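Local coordinates for probable sulfate-binding lipoprotein SubI (Mycobacterium tuberculosis, PDB 6DDN) that probably binds sulfate outside the cytoplasmic membrane for uptake, as a lipoprotein of the prokaryotic sulfate-binding protein family, at residues H51-L56 / G81-T86; S67-A72 / Q290-Q295; K134-G139 / K260-L265; S140-V145 / R155-L160; E166-S171 / V211-G216. One frame throughout, in Å; residues are numbered along the deposited sequence.

Interaction 1: H51-L56 / G81-T86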
# COMPACT_ATOMS: atom_id res chain seq x y z
N HIS A 51 -28.48 -8.50 -10.05
CA HIS A 51 -27.82 -9.71 -10.53
C HIS A 51 -27.03 -10.39 -9.41
O HIS A 51 -27.61 -10.86 -8.43
CB HIS A 51 -26.90 -9.39 -11.71
CG HIS A 51 -26.75 -10.51 -12.69
ND1 HIS A 51 -27.78 -11.38 -12.99
CD2 HIS A 51 -25.70 -10.89 -13.45
CE1 HIS A 51 -27.36 -12.26 -13.88
NE2 HIS A 51 -26.10 -11.98 -14.18
N THR A 52 -25.71 -10.44 -9.57
CA THR A 52 -24.81 -11.10 -8.64
C THR A 52 -24.08 -10.06 -7.80
O THR A 52 -24.01 -8.87 -8.14
CB THR A 52 -23.82 -11.99 -9.41
OG1 THR A 52 -24.55 -12.86 -10.28
CG2 THR A 52 -22.99 -12.84 -8.47
N SER A 53 -23.55 -10.51 -6.66
CA SER A 53 -22.89 -9.64 -5.69
C SER A 53 -21.55 -10.24 -5.30
O SER A 53 -21.47 -11.43 -4.96
CB SER A 53 -23.77 -9.46 -4.46
OG SER A 53 -23.17 -8.58 -3.53
N ILE A 54 -20.50 -9.42 -5.36
CA ILE A 54 -19.16 -9.83 -4.95
C ILE A 54 -18.65 -8.86 -3.90
O ILE A 54 -19.00 -7.68 -3.89
CB ILE A 54 -18.17 -9.91 -6.14
CG1 ILE A 54 -18.19 -8.59 -6.93
CG2 ILE A 54 -18.52 -11.08 -7.04
CD1 ILE A 54 -17.11 -8.51 -7.99
N THR A 55 -17.80 -9.37 -3.00
CA THR A 55 -17.27 -8.59 -1.89
C THR A 55 -15.76 -8.51 -2.00
O THR A 55 -15.08 -9.54 -2.09
CB THR A 55 -17.66 -9.20 -0.55
OG1 THR A 55 -19.08 -9.11 -0.37
CG2 THR A 55 -16.97 -8.47 0.59
N LEU A 56 -15.24 -7.29 -1.99
CA LEU A 56 -13.80 -7.04 -1.98
C LEU A 56 -13.37 -6.68 -0.57
O LEU A 56 -13.83 -5.67 -0.02
CB LEU A 56 -13.43 -5.92 -2.96
CG LEU A 56 -11.98 -5.45 -2.84
CD1 LEU A 56 -11.01 -6.54 -3.29
CD2 LEU A 56 -11.76 -4.19 -3.65
N GLY A 81 -24.47 -5.29 -13.69
CA GLY A 81 -25.28 -6.09 -12.81
C GLY A 81 -24.56 -6.63 -11.59
O GLY A 81 -25.21 -6.91 -10.58
N VAL A 82 -23.24 -6.80 -11.66
CA VAL A 82 -22.50 -7.36 -10.54
C VAL A 82 -22.09 -6.22 -9.61
O VAL A 82 -21.19 -5.43 -9.92
CB VAL A 82 -21.29 -8.19 -11.00
CG1 VAL A 82 -20.50 -7.47 -12.06
CG2 VAL A 82 -20.41 -8.56 -9.82
N GLN A 83 -22.78 -6.13 -8.48
CA GLN A 83 -22.52 -5.10 -7.50
C GLN A 83 -21.33 -5.50 -6.64
O GLN A 83 -21.20 -6.65 -6.21
CB GLN A 83 -23.77 -4.88 -6.65
CG GLN A 83 -23.56 -4.23 -5.30
CD GLN A 83 -24.40 -4.89 -4.22
OE1 GLN A 83 -24.74 -6.07 -4.33
NE2 GLN A 83 -24.76 -4.12 -3.20
N VAL A 84 -20.43 -4.54 -6.40
CA VAL A 84 -19.19 -4.78 -5.67
C VAL A 84 -19.32 -4.13 -4.30
O VAL A 84 -19.36 -2.89 -4.19
CB VAL A 84 -17.97 -4.23 -6.43
CG1 VAL A 84 -16.70 -4.46 -5.62
CG2 VAL A 84 -17.87 -4.87 -7.81
N ILE A 85 -19.37 -4.95 -3.26
CA ILE A 85 -19.30 -4.47 -1.88
C ILE A 85 -17.84 -4.41 -1.48
O ILE A 85 -17.03 -5.26 -1.89
CB ILE A 85 -20.11 -5.38 -0.94
CG1 ILE A 85 -21.52 -5.60 -1.49
CG2 ILE A 85 -20.19 -4.78 0.46
CD1 ILE A 85 -22.06 -6.96 -1.18
N THR A 86 -17.48 -3.41 -0.68
CA THR A 86 -16.10 -3.16 -0.31
C THR A 86 -15.94 -3.18 1.20
O THR A 86 -16.87 -2.88 1.95
CB THR A 86 -15.63 -1.81 -0.86
OG1 THR A 86 -16.49 -0.77 -0.38
CG2 THR A 86 -15.66 -1.82 -2.39
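S53 to L56 and Q83 to T86 run as neighbouring parallel strands, their axes 4.6 Å apart at closest and their directions 28° apart. They are the two strands of a beta-alpha-beta crossover whose helix is 63-74. The backbone bonds follow the parallel pattern. I54 straddles two partners: I54 N bonds to Q83 O at 3.0 Å, and I54 O accepts from I85 N at 2.8 Å. L56 N then reaches I85 O at 2.7 Å. At the N-terminal end of the pair, Q83 N bonds to T52 O.

On one face I54, L56, V84 and T86 point together. I54 does most of the touching here. Its CG1 stands between the backbone N and the carbonyl carbon (chi1 53°), which turns it across the neighbouring strand. I54 CG1 meets V82 CG2 at 3.6 Å, and the tip, I54 CD1, meets V84 CG2 at 3.7 Å. Helices 63-74 and 274-284 cover this apolar surface, with W66 on L56 and F280 on I54.

S53, T55, Q83 and I85 lie on the other face. I85 CD1 packs against S53 OG at 3.1 Å. The hydroxyl S53 OG donates to Q83 OE1, also at 3.1 Å. It sits above the amide plane, 52° out of it, away from the lone-pair directions of OE1.

Interaction 2: S67-A72 / Q290-Q295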
# COMPACT_ATOMS: atom_id res chain seq x y z
N SER A 67 -13.30 2.93 -5.69
CA SER A 67 -14.56 3.62 -5.92
C SER A 67 -14.62 4.31 -7.28
O SER A 67 -15.71 4.74 -7.68
CB SER A 67 -14.82 4.63 -4.80
OG SER A 67 -13.80 5.61 -4.76
N ALA A 68 -13.50 4.42 -7.98
CA ALA A 68 -13.50 4.92 -9.35
C ALA A 68 -13.52 3.81 -10.39
O ALA A 68 -14.05 4.01 -11.48
CB ALA A 68 -12.27 5.80 -9.60
N VAL A 69 -12.97 2.64 -10.05
CA VAL A 69 -12.91 1.53 -11.00
C VAL A 69 -14.24 0.78 -11.04
O VAL A 69 -14.68 0.33 -12.11
CB VAL A 69 -11.73 0.61 -10.64
CG1 VAL A 69 -12.01 -0.81 -11.09
CG2 VAL A 69 -10.45 1.13 -11.26
N ILE A 70 -14.90 0.64 -9.89
CA ILE A 70 -16.15 -0.13 -9.84
C ILE A 70 -17.22 0.46 -10.75
O ILE A 70 -17.85 -0.31 -11.49
CB ILE A 70 -16.62 -0.27 -8.38
CG1 ILE A 70 -15.66 -1.17 -7.60
CG2 ILE A 70 -18.04 -0.82 -8.33
CD1 ILE A 70 -15.76 -1.01 -6.10
N PRO A 71 -17.48 1.78 -10.76
CA PRO A 71 -18.43 2.31 -11.75
C PRO A 71 -18.03 2.01 -13.18
O PRO A 71 -18.90 1.71 -14.01
CB PRO A 71 -18.42 3.82 -11.46
CG PRO A 71 -18.03 3.93 -10.04
CD PRO A 71 -17.03 2.83 -9.83
N ALA A 72 -16.74 2.08 -13.50
CA ALA A 72 -16.29 1.71 -14.84
C ALA A 72 -16.50 0.22 -15.09
O ALA A 72 -16.87 -0.18 -16.20
CB ALA A 72 -14.82 2.07 -15.03
N GLN A 290 -6.35 0.79 -15.58
CA GLN A 290 -5.01 1.26 -15.24
C GLN A 290 -4.93 2.78 -15.30
O GLN A 290 -4.29 3.41 -14.45
CB GLN A 290 -3.98 0.63 -16.18
CG GLN A 290 -3.74 -0.84 -15.92
CD GLN A 290 -2.94 -1.09 -14.66
OE1 GLN A 290 -1.72 -0.94 -14.66
NE2 GLN A 290 -3.62 -1.46 -13.58
N LYS A 291 -5.59 3.39 -16.29
CA LYS A 291 -5.68 4.84 -16.33
C LYS A 291 -6.41 5.37 -15.10
O LYS A 291 -6.02 6.39 -14.52
CB LYS A 291 -6.40 5.30 -17.60
CG LYS A 291 -5.54 5.32 -18.84
CD LYS A 291 -6.35 5.82 -20.03
CE LYS A 291 -5.55 5.78 -21.32
NZ LYS A 291 -6.45 5.81 -22.51
N LEU A 292 -7.47 4.68 -14.68
CA LEU A 292 -8.28 5.15 -13.56
C LEU A 292 -7.50 5.10 -12.25
O LEU A 292 -7.52 6.05 -11.46
CB LEU A 292 -9.56 4.33 -13.45
CG LEU A 292 -10.55 4.50 -14.60
CD1 LEU A 292 -11.60 3.41 -14.54
CD2 LEU A 292 -11.20 5.87 -14.58
N TRP A 293 -6.81 3.98 -11.99
CA TRP A 293 -5.95 3.89 -10.82
C TRP A 293 -4.91 5.01 -10.83
O TRP A 293 -4.70 5.69 -9.82
CB TRP A 293 -5.26 2.53 -10.77
CG TRP A 293 -6.13 1.41 -10.32
CD1 TRP A 293 -6.64 0.40 -11.09
CD2 TRP A 293 -6.59 1.16 -8.98
NE1 TRP A 293 -7.39 -0.45 -10.32
CE2 TRP A 293 -7.38 -0.01 -9.02
CE3 TRP A 293 -6.42 1.82 -7.76
CZ2 TRP A 293 -8.00 -0.53 -7.88
CZ3 TRP A 293 -7.03 1.29 -6.63
CH2 TRP A 293 -7.81 0.13 -6.70
N ALA A 294 -4.25 5.21 -11.98
CA ALA A 294 -3.29 6.30 -12.11
C ALA A 294 -3.93 7.64 -11.77
O ALA A 294 -3.39 8.41 -10.96
CB ALA A 294 -2.71 6.31 -13.52
N GLN A 295 -5.09 7.92 -12.36
CA GLN A 295 -5.79 9.17 -12.08
C GLN A 295 -6.16 9.29 -10.61
O GLN A 295 -6.28 10.40 -10.09
CB GLN A 295 -7.04 9.28 -12.96
CG GLN A 295 -6.72 9.50 -14.43
CD GLN A 295 -7.83 9.03 -15.35
OE1 GLN A 295 -8.97 8.84 -14.92
NE2 GLN A 295 -7.50 8.82 -16.61
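V69 CG2 sits over one face of the W293 indole. V69 CG2 lies 3.9 Å from the centroid of the W293 five-membered ring and 25° off the ring normal, a CH-pi contact. The methyl is displaced toward the rim, with V69 CG2 nearest to W293 NE1 at 3.6 Å. V69 CG2 also meets L292 CB at 4.0 Å. The V69 torsion (chi1 152°) points CG2 at helix 287-295, where it meets both L292 and W293. L292 CD1 packs on A72 CB at 3.5 Å, one turn on from A68 and V69. L292 CD1 also approaches A68 O at 4.0 Å.

The contact pairs two helices in a nearly antiparallel way. Helix 63-74 is the crossover helix of the beta-alpha-beta unit 53-88, and helix 287-295 comes from far along the chain. The axes of the two short segments pass 9.3 Å apart, their directions 153° apart.

A second shell positions the indole. W293 NE1 donates to Q284 OE1 of helix 274-284, which helps to fix the rotation of the ring. F138 stacks on W293, and W66 and F298 meet it edge-to-face. On the V69 side, F283 touches both V69 and A72. I70 points away from helix 287-295 and packs on V84 and T86 of strand 83-88.

Interaction 3: K134-G139 / K260-L265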
# COMPACT_ATOMS: atom_id res chain seq x y z
N LYS A 134 2.29 -10.95 -11.76
CA LYS A 134 2.59 -11.36 -10.39
C LYS A 134 1.49 -10.97 -9.41
O LYS A 134 1.72 -10.88 -8.20
CB LYS A 134 3.93 -10.79 -9.91
CG LYS A 134 5.12 -11.24 -10.73
CD LYS A 134 6.24 -11.70 -9.83
CE LYS A 134 7.57 -11.65 -10.55
NZ LYS A 134 8.62 -12.26 -9.72
N GLY A 135 0.28 -10.74 -9.92
CA GLY A 135 -0.83 -10.37 -9.07
C GLY A 135 -0.78 -8.96 -8.53
O GLY A 135 -1.49 -8.65 -7.57
N ILE A 136 0.02 -8.09 -9.13
CA ILE A 136 0.17 -6.71 -8.69
C ILE A 136 -0.41 -5.81 -9.78
O ILE A 136 0.20 -5.66 -10.84
CB ILE A 136 1.63 -6.36 -8.38
CG1 ILE A 136 2.06 -7.03 -7.07
CG2 ILE A 136 1.81 -4.86 -8.27
CD1 ILE A 136 3.41 -7.69 -7.13
N PRO A 137 -1.59 -5.21 -9.57
CA PRO A 137 -2.18 -4.36 -10.60
C PRO A 137 -1.79 -2.90 -10.47
O PRO A 137 -1.96 -2.12 -11.42
CB PRO A 137 -3.69 -4.55 -10.37
CG PRO A 137 -3.79 -4.74 -8.89
CD PRO A 137 -2.52 -5.46 -8.46
N PHE A 138 -1.28 -2.51 -9.31
CA PHE A 138 -0.87 -1.13 -9.07
C PHE A 138 0.05 -1.11 -7.86
O PHE A 138 0.30 -2.14 -7.22
CB PHE A 138 -2.07 -0.21 -8.89
CG PHE A 138 -2.96 -0.58 -7.73
CD1 PHE A 138 -2.66 -0.16 -6.44
CD2 PHE A 138 -4.11 -1.33 -7.94
CE1 PHE A 138 -3.48 -0.50 -5.38
CE2 PHE A 138 -4.93 -1.67 -6.88
CZ PHE A 138 -4.62 -1.25 -5.60
N GLY A 139 0.54 0.08 -7.53
CA GLY A 139 1.39 0.24 -6.38
C GLY A 139 1.58 1.70 -6.06
O GLY A 139 0.80 2.56 -6.48
N LYS A 260 9.61 0.86 -3.17
CA LYS A 260 8.56 0.62 -4.15
C LYS A 260 7.45 -0.19 -3.49
O LYS A 260 7.66 -1.34 -3.08
CB LYS A 260 9.11 -0.11 -5.37
CG LYS A 260 8.09 -0.33 -6.47
CD LYS A 260 8.48 -1.51 -7.35
CE LYS A 260 7.83 -1.41 -8.72
NZ LYS A 260 8.34 -2.46 -9.65
N ILE A 261 6.26 0.40 -3.39
CA ILE A 261 5.10 -0.26 -2.81
C ILE A 261 4.38 -1.02 -3.91
O ILE A 261 4.08 -0.46 -4.97
CB ILE A 261 4.17 0.75 -2.13
CG1 ILE A 261 4.92 1.48 -1.01
CG2 ILE A 261 2.92 0.07 -1.61
CD1 ILE A 261 4.04 2.40 -0.19
N GLU A 262 4.10 -2.30 -3.67
CA GLU A 262 3.39 -3.16 -4.61
C GLU A 262 2.22 -3.81 -3.89
O GLU A 262 2.43 -4.60 -2.96
CB GLU A 262 4.31 -4.22 -5.21
CG GLU A 262 5.54 -3.66 -5.92
CD GLU A 262 6.31 -4.73 -6.67
OE1 GLU A 262 6.27 -4.72 -7.92
OE2 GLU A 262 6.95 -5.57 -6.01
N ASN A 263 1.00 -3.48 -4.30
CA ASN A 263 -0.19 -3.92 -3.60
C ASN A 263 -0.82 -5.10 -4.33
O ASN A 263 -1.36 -4.91 -5.43
CB ASN A 263 -1.19 -2.77 -3.48
CG ASN A 263 -0.60 -1.56 -2.80
OD1 ASN A 263 -0.51 -0.48 -3.38
ND2 ASN A 263 -0.17 -1.73 -1.55
N PRO A 264 -0.78 -6.30 -3.77
CA PRO A 264 -1.29 -7.48 -4.49
C PRO A 264 -2.81 -7.57 -4.47
O PRO A 264 -3.49 -7.05 -3.58
CB PRO A 264 -0.66 -8.65 -3.73
CG PRO A 264 -0.44 -8.12 -2.35
CD PRO A 264 -0.11 -6.67 -2.51
N LEU A 265 -3.33 -8.28 -5.47
CA LEU A 265 -4.75 -8.55 -5.62
C LEU A 265 -4.91 -9.99 -6.08
O LEU A 265 -4.18 -10.46 -6.96
CB LEU A 265 -5.41 -7.60 -6.63
CG LEU A 265 -6.79 -7.98 -7.18
CD1 LEU A 265 -7.89 -7.54 -6.24
CD2 LEU A 265 -6.99 -7.38 -8.56
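The ring of F138 reaches across the side chain of N263, with F138 CE1 3.6 Å from N263 OD1 and 3.7 Å from N263 CB. Ring and amide planes are 50° apart, so the two groups meet obliquely. A chi1 of 60° swings the F138 ring back over the partner strand. The other end of the amide has its own partner: N263 ND2 donates to S110 O, which holds the group in place.

On the face that carries E262, I136 lays CG1, CG2 and CD1 against E262 CB, with I136 CG2 closest at 4.0 Å. The E262 carboxylate continues outward to a salt bridge with K260 NZ. P137 CG meets L265 CB at 4.0 Å, the two side chains crossing at about a right angle.

One good backbone bond, L265 N to G135 O at 2.8 Å, is joined by a long one, N263 N to F138 O at 3.3 Å. G139 has no side chain. I261 O lies where one would begin, 3.1 Å from G139 CA, and forms a CA-H...O contact with it.

Strand 138-147 begins here against strand 257-267, antiparallel, near the centre of the chain. Such a pair of strands passing between two lobes is consistent with the hinge of type 2 periplasmic binding proteins.

Interaction 4: S140-V145 / R155-L160. With SO4 (sulfate ion), chain G.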
# COMPACT_ATOMS: atom_id res chain seq x y z
N SER A 140 2.64 1.98 -5.31
CA SER A 140 2.94 3.35 -4.89
C SER A 140 4.39 3.42 -4.46
O SER A 140 5.18 2.50 -4.72
CB SER A 140 1.98 3.79 -3.78
OG SER A 140 2.06 5.19 -3.56
N VAL A 141 4.75 4.51 -3.79
CA VAL A 141 6.06 4.66 -3.16
C VAL A 141 5.85 5.24 -1.77
O VAL A 141 4.86 5.91 -1.49
CB VAL A 141 7.01 5.56 -3.98
CG1 VAL A 141 7.38 4.89 -5.29
CG2 VAL A 141 6.38 6.92 -4.22
N VAL A 142 6.81 4.96 -0.88
CA VAL A 142 6.78 5.55 0.45
C VAL A 142 7.09 7.03 0.35
O VAL A 142 8.02 7.45 -0.36
CB VAL A 142 7.76 4.82 1.37
CG1 VAL A 142 7.78 5.46 2.74
CG2 VAL A 142 7.41 3.35 1.47
N THR A 143 6.31 7.85 1.05
CA THR A 143 6.48 9.30 1.01
C THR A 143 6.28 9.87 2.41
O THR A 143 5.70 9.23 3.29
CB THR A 143 5.50 9.95 0.02
OG1 THR A 143 5.81 11.34 -0.11
CG2 THR A 143 4.07 9.79 0.51
N PHE A 144 6.77 11.09 2.60
CA PHE A 144 6.57 11.84 3.83
C PHE A 144 5.34 12.72 3.66
O PHE A 144 5.37 13.68 2.89
CB PHE A 144 7.77 12.72 4.16
CG PHE A 144 9.04 11.97 4.42
CD1 PHE A 144 9.02 10.71 5.00
CD2 PHE A 144 10.27 12.54 4.10
CE1 PHE A 144 10.20 10.03 5.24
CE2 PHE A 144 11.45 11.86 4.34
CZ PHE A 144 11.42 10.60 4.91
N VAL A 145 4.27 12.42 4.38
CA VAL A 145 3.18 13.39 4.49
C VAL A 145 3.60 14.46 5.48
O VAL A 145 4.12 14.17 6.56
CB VAL A 145 1.86 12.72 4.90
CG1 VAL A 145 0.76 13.76 4.96
CG2 VAL A 145 1.49 11.64 3.90
N ARG A 155 12.86 16.83 4.34
CA ARG A 155 13.22 16.45 2.98
C ARG A 155 13.84 15.07 2.84
O ARG A 155 13.89 14.56 1.72
CB ARG A 155 14.20 17.48 2.37
CG ARG A 155 13.76 18.93 2.47
CD ARG A 155 12.81 19.33 1.35
NE ARG A 155 12.14 20.60 1.65
CZ ARG A 155 11.05 21.03 1.03
NH1 ARG A 155 10.49 20.31 0.06
NH2 ARG A 155 10.51 22.20 1.37
N ASP A 156 14.32 14.45 3.92
CA ASP A 156 15.03 13.19 3.79
C ASP A 156 14.91 12.40 5.09
O ASP A 156 14.38 12.89 6.09
CB ASP A 156 16.49 13.42 3.37
CG ASP A 156 17.33 14.08 4.46
OD1 ASP A 156 18.52 14.35 4.19
OD2 ASP A 156 16.83 14.35 5.57
N TRP A 157 15.41 11.16 5.05
CA TRP A 157 15.24 10.26 6.18
C TRP A 157 15.97 10.76 7.43
O TRP A 157 15.50 10.53 8.55
CB TRP A 157 15.72 8.86 5.82
CG TRP A 157 14.76 8.14 4.92
CD1 TRP A 157 14.94 7.83 3.61
CD2 TRP A 157 13.45 7.67 5.27
NE1 TRP A 157 13.83 7.19 3.12
CE2 TRP A 157 12.90 7.08 4.12
CE3 TRP A 157 12.70 7.69 6.45
CZ2 TRP A 157 11.63 6.51 4.11
CZ3 TRP A 157 11.44 7.12 6.44
CH2 TRP A 157 10.92 6.54 5.27
N ASP A 158 17.10 11.44 7.25
CA ASP A 158 17.79 12.02 8.40
C ASP A 158 16.94 13.06 9.10
O ASP A 158 17.10 13.28 10.31
CB ASP A 158 19.13 12.62 7.96
CG ASP A 158 20.22 11.59 7.81
OD1 ASP A 158 20.08 10.48 8.38
OD2 ASP A 158 21.22 11.87 7.12
N ASP A 159 16.03 13.72 8.37
CA ASP A 159 15.17 14.72 8.98
C ASP A 159 14.23 14.13 10.01
O ASP A 159 13.76 14.86 10.89
CB ASP A 159 14.37 15.46 7.90
CG ASP A 159 15.20 16.49 7.16
OD1 ASP A 159 16.08 17.11 7.79
OD2 ASP A 159 14.96 16.69 5.95
N LEU A 160 13.93 12.83 9.92
CA LEU A 160 13.04 12.20 10.89
C LEU A 160 13.72 11.95 12.23
O LEU A 160 13.02 11.67 13.21
CB LEU A 160 12.51 10.87 10.34
CG LEU A 160 11.78 10.87 9.00
CD1 LEU A 160 10.86 9.66 8.91
CD2 LEU A 160 11.00 12.16 8.77
S SO4 G . 17.65 9.60 1.88
O1 SO4 G . 16.69 8.59 1.48
O2 SO4 G . 16.97 10.56 2.75
O3 SO4 G . 18.75 8.99 2.62
O4 SO4 G . 18.16 10.28 0.70
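R155 lies with its backbone carbonyl carbon at the edge of the F144 ring, where a loop folds back over strand 138-147. The loop is shaped by an Asx motif that begins at D156. R155 N donates to D159 OD2 at 2.6 Å. D156 N reaches D159 OD2 at 3.1 Å from the opposite face of the carboxylate plane. D156 returns the bond: D156 OD2 accepts from D159 N at 3.0 Å. A chi1 of 68° places the D156 carboxylate for this. The carbonyl of D156 also touches the strand, with D156 O 3.6 Å from F144 CE2.

W157 follows. The backbone W157 N donates to a sulfate oxygen, O2, at 2.8 Å and 170°. Q257 N also bonds to the ion, which is probably from the crystallisation liquor. The indole turns inward, where W157 NE1 is satisfied by Q257 O. F144 presents its CE1 and CZ edge to one face of the six-membered ring of W157. This is a T-shaped stack, with the F144 and W157 ring centroids 4.7 Å apart and planes at 84°. V142 CG1 sits at the rim of the indole, 4.2 Å from W157 CH2.

L160 CD2 stands over one face of the F144 ring, 4.3 Å from its centroid.

Interaction 5: E166-S171 / V211-G216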
# COMPACT_ATOMS: atom_id res chain seq x y z
N GLU A 166 8.22 14.20 15.74
CA GLU A 166 7.44 12.99 15.97
C GLU A 166 6.98 12.43 14.63
O GLU A 166 6.38 13.14 13.82
CB GLU A 166 6.22 13.24 16.86
CG GLU A 166 5.37 11.98 17.02
CD GLU A 166 4.05 12.23 17.70
OE1 GLU A 166 3.71 13.40 17.96
OE2 GLU A 166 3.34 11.23 17.99
N VAL A 167 7.25 11.15 14.42
CA VAL A 167 6.87 10.45 13.20
C VAL A 167 5.59 9.68 13.48
O VAL A 167 5.48 8.98 14.49
CB VAL A 167 7.99 9.51 12.72
CG1 VAL A 167 7.47 8.59 11.63
CG2 VAL A 167 9.19 10.31 12.25
N ILE A 168 4.61 9.81 12.58
CA ILE A 168 3.38 9.03 12.63
C ILE A 168 3.51 7.89 11.64
O ILE A 168 3.69 8.12 10.44
CB ILE A 168 2.15 9.90 12.33
CG1 ILE A 168 2.12 11.12 13.26
CG2 ILE A 168 0.88 9.09 12.47
CD1 ILE A 168 2.15 10.76 14.73
N THR A 169 3.42 6.66 12.14
CA THR A 169 3.47 5.46 11.32
C THR A 169 2.73 4.35 12.05
O THR A 169 2.84 4.25 13.28
CB THR A 169 4.92 5.03 11.01
OG1 THR A 169 4.91 3.82 10.25
CG2 THR A 169 5.71 4.82 12.29
N PRO A 170 1.97 3.51 11.34
CA PRO A 170 1.16 2.50 12.02
C PRO A 170 1.97 1.34 12.58
O PRO A 170 3.20 1.34 12.54
CB PRO A 170 0.20 2.03 10.92
CG PRO A 170 0.91 2.31 9.65
CD PRO A 170 1.70 3.56 9.89
N SER A 171 1.26 0.34 13.11
CA SER A 171 1.83 -0.83 13.77
C SER A 171 2.04 -1.96 12.76
O SER A 171 1.12 -2.26 11.99
CB SER A 171 0.93 -1.31 14.89
OG SER A 171 1.55 -2.33 15.66
N VAL A 211 8.74 7.58 17.46
CA VAL A 211 7.42 6.99 17.28
C VAL A 211 6.89 6.62 18.66
O VAL A 211 7.51 5.82 19.37
CB VAL A 211 7.45 5.77 16.35
CG1 VAL A 211 6.03 5.30 16.06
CG2 VAL A 211 8.19 6.10 15.06
N LYS A 212 5.77 7.22 19.03
CA LYS A 212 5.06 6.86 20.25
C LYS A 212 3.65 6.36 19.99
O LYS A 212 3.21 5.41 20.63
CB LYS A 212 5.00 8.07 21.21
CG LYS A 212 4.29 7.78 22.52
CD LYS A 212 4.98 6.66 23.29
CE LYS A 212 4.67 6.74 24.77
NZ LYS A 212 3.21 6.90 25.01
N LEU A 213 2.94 6.97 19.05
CA LEU A 213 1.62 6.49 18.66
C LEU A 213 1.75 5.25 17.78
O LEU A 213 2.67 5.15 16.96
CB LEU A 213 0.85 7.59 17.92
CG LEU A 213 0.58 8.87 18.71
CD1 LEU A 213 -0.21 9.86 17.87
CD2 LEU A 213 -0.15 8.56 20.00
N ARG A 214 0.83 4.31 17.95
CA ARG A 214 0.82 3.06 17.20
C ARG A 214 -0.57 2.83 16.61
O ARG A 214 -1.31 1.95 17.06
CB ARG A 214 1.22 1.89 18.10
CG ARG A 214 2.71 1.52 18.09
CD ARG A 214 3.22 1.10 16.71
NE ARG A 214 4.27 0.08 16.83
CZ ARG A 214 5.27 -0.08 15.97
NH1 ARG A 214 5.38 0.72 14.92
NH2 ARG A 214 6.17 -1.04 16.17
N PRO A 215 -0.95 3.62 15.60
CA PRO A 215 -2.26 3.40 14.97
C PRO A 215 -2.30 2.07 14.23
O PRO A 215 -1.28 1.53 13.80
CB PRO A 215 -2.38 4.59 14.00
CG PRO A 215 -0.98 5.01 13.74
CD PRO A 215 -0.23 4.75 15.01
N GLY A 216 -3.52 1.55 14.08
CA GLY A 216 -3.69 0.22 13.53
C GLY A 216 -3.48 0.11 12.04
O GLY A 216 -3.07 -0.95 11.55
O HOH W 1 3.36 7.32 15.39
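T169 and V211 meet through methyl groups, with T169 CG2 3.8 Å from V211 CG1 and the side chains at about a right angle. T169 OG1 is bound by N181 ND2. I168 and L213 lie side by side, with I168 CD1 4.0 Å from L213 CD1. E166 comes across L213, with E166 OE2 3.7 Å from L213 CG. P170 and P215 pack as well.

The polar links are few. S171 N donates to P215 O at 2.9 Å with a bent angle of 139°. A water sits between the two segments, near V167 and L213. It donates to V167 O at 2.8 Å and to L213 O at 2.8 Å, and it accepts a weak bond from T169 N.

R214 bends at chi2 and chi3 and lays one face of its guanidinium over S171 CA. R214 CD is 3.8 Å from S171 CB.

Segment 166-171 thus leaves short strand 167-168 beside the loop joining helices 196-210 and 218-227 without a continuous ladder. A direct backbone bond and a shared water help to join the segments, alongside apolar packing. The water bridges two carbonyl oxygens, V167 O and L213 O, which cannot bond each other directly.

Interactions 1 to 5 form a chain of touching neighbours along the molecule. I70 CD1 of interaction 2 packs on V84 CG1 of interaction 1 at 3.6 Å. Interaction 2 meets interaction 3 where Q290 NE2 probably bonds to P137 O at 2.8 Å and W293 lies on F138. Interactions 3 and 4 share strand 138-147, where I261 N meets S140 O at 2.7 Å. L160 CD1 of interaction 4 packs on V167 CG2 of interaction 5. The centres of interactions 1 and 5 are about 34 Å apart. Separate sulfate ions, probably from the crystallisation liquor, lie about 3 Å from the T52 side chain, at W157 N, and about 5 Å from the P170 side chain.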